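PDB 3PZJ: probable acetyltransferases from Chromobacterium violaceum, which probably transfers an acyl group, as a GNAT-family acetyltransferase that may act on the N-terminal serine or alanine of proteins. Local coordinates for residues A[39-44]-A[141-146]. Numbering follows the deposited sequence.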
# COMPACT_ATOMS: atom_id res chain seq x y z
N VAL A 39 -20.02 -3.94 22.95
CA VAL A 39 -19.81 -4.71 21.72
C VAL A 39 -18.76 -5.73 21.97
O VAL A 39 -17.85 -5.55 22.81
CB VAL A 39 -19.29 -3.77 20.60
CG1 VAL A 39 -18.57 -4.55 19.55
CG2 VAL A 39 -20.44 -2.95 20.02
N SER A 40 -18.84 -6.79 21.21
CA SER A 40 -17.73 -7.70 21.06
C SER A 40 -17.52 -7.90 19.56
O SER A 40 -18.49 -7.99 18.76
CB SER A 40 -18.05 -9.02 21.78
OG SER A 40 -18.30 -10.03 20.84
N LEU A 41 -16.26 -8.00 19.19
CA LEU A 41 -15.82 -8.28 17.80
C LEU A 41 -15.36 -9.74 17.74
O LEU A 41 -14.39 -10.13 18.45
CB LEU A 41 -14.65 -7.39 17.47
CG LEU A 41 -14.94 -6.00 16.91
CD1 LEU A 41 -16.37 -5.49 16.99
CD2 LEU A 41 -13.91 -4.97 17.32
N GLN A 42 -16.11 -10.55 17.01
CA GLN A 42 -15.81 -11.94 16.95
C GLN A 42 -15.07 -12.23 15.68
O GLN A 42 -15.51 -11.81 14.61
CB GLN A 42 -17.10 -12.80 16.97
CG GLN A 42 -17.99 -12.56 18.16
CD GLN A 42 -17.55 -13.27 19.43
OE1 GLN A 42 -16.80 -14.26 19.39
NE2 GLN A 42 -18.06 -12.78 20.60
N PRO A 43 -14.01 -13.02 15.76
CA PRO A 43 -13.32 -13.41 14.55
C PRO A 43 -14.24 -14.00 13.54
O PRO A 43 -15.01 -14.93 13.85
CB PRO A 43 -12.30 -14.40 15.04
CG PRO A 43 -12.09 -14.04 16.52
CD PRO A 43 -13.36 -13.55 16.98
N LEU A 44 -14.14 -13.53 12.30
CA LEU A 44 -15.15 -13.87 11.37
C LEU A 44 -14.87 -15.31 10.94
O LEU A 44 -13.75 -15.71 10.72
CB LEU A 44 -15.19 -12.85 10.18
CG LEU A 44 -16.38 -13.05 9.24
CD1 LEU A 44 -16.94 -11.71 8.70
CD2 LEU A 44 -15.86 -13.88 8.19
N VAL A 141 -15.17 0.49 16.06
CA VAL A 141 -13.97 1.06 15.48
C VAL A 141 -12.89 1.37 16.59
O VAL A 141 -11.70 1.05 16.45
CB VAL A 141 -14.30 2.29 14.66
CG1 VAL A 141 -13.00 2.95 14.24
CG2 VAL A 141 -15.04 1.92 13.40
N PHE A 142 -13.32 1.99 17.67
CA PHE A 142 -12.42 2.24 18.81
C PHE A 142 -11.74 0.96 19.28
O PHE A 142 -10.54 1.00 19.54
CB PHE A 142 -13.26 2.76 19.95
CG PHE A 142 -12.53 2.94 21.22
CD1 PHE A 142 -11.94 4.14 21.51
CD2 PHE A 142 -12.55 1.95 22.21
CE1 PHE A 142 -11.29 4.33 22.74
CE2 PHE A 142 -11.92 2.14 23.41
CZ PHE A 142 -11.30 3.33 23.67
N LEU A 143 -12.45 -0.16 19.33
CA LEU A 143 -11.82 -1.46 19.74
C LEU A 143 -10.72 -1.97 18.76
O LEU A 143 -9.67 -2.48 19.21
CB LEU A 143 -12.85 -2.53 19.95
CG LEU A 143 -13.73 -2.39 21.14
CD1 LEU A 143 -14.95 -3.40 21.07
CD2 LEU A 143 -12.88 -2.62 22.42
N LEU A 144 -10.88 -1.71 17.43
CA LEU A 144 -9.81 -2.06 16.51
C LEU A 144 -8.67 -1.12 16.63
O LEU A 144 -7.53 -1.56 16.51
CB LEU A 144 -10.28 -2.18 15.08
CG LEU A 144 -11.20 -3.35 14.71
CD1 LEU A 144 -11.34 -3.41 13.22
CD2 LEU A 144 -10.74 -4.73 15.26
N LEU A 145 -8.91 0.17 16.91
CA LEU A 145 -7.77 1.09 17.11
C LEU A 145 -6.99 0.66 18.38
O LEU A 145 -5.74 0.46 18.34
CB LEU A 145 -8.29 2.52 17.20
CG LEU A 145 -8.75 3.10 15.86
CD1 LEU A 145 -9.58 4.38 16.14
CD2 LEU A 145 -7.51 3.40 14.99
N LYS A 146 -7.73 0.50 19.48
CA LYS A 146 -7.12 0.14 20.75
C LYS A 146 -6.27 -1.09 20.55
O LYS A 146 -5.12 -1.13 20.96
CB LYS A 146 -8.19 -0.14 21.79
CG LYS A 146 -7.66 -0.48 23.21
CD LYS A 146 -8.86 -0.98 24.02
CE LYS A 146 -8.56 -1.02 25.53
NZ LYS A 146 -9.84 -0.71 26.25
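Leu41 meets Leu143 and Leu144 in a buried, apolar helix-on-sheet contact of the GNAT fold, where strand 39-43 faces helix 135-150. The axes of the two short segments approach to 9.4 Å and cross at -63°; 170 Å² is buried, both sides summed. One methyl does most of the work: Leu41 CD2 lies 3.7 Å from Leu143 CB and 3.8 Å from Leu144 CD2, fitting against two successive helix residues. Leu41 and Leu143 both leave the backbone heading for the opposite segment, whereas Leu144 starts out across this direction and reaches Leu41 by its branched end. A second, looser touch comes from Val39, whose CG1, set anti to the backbone N (chi1 158°), stands 4.1 Å from Leu143 CD1; the backbone O of Val39 also touches that methyl, at 4.0 Å. Backbone hydrogen bonds between Ser40 and Cys97 and between Gln42 and Val95 join the strand to its antiparallel neighbour 92-98, where Leu41 also touches Tyr94 and Val96. Farther across the sheet, strand 106-114 packs Leu108 against Leu144 and bonds Tyr110 OH to Leu144 O, so the helix is also held against a strand two places along the sheet from 39-43.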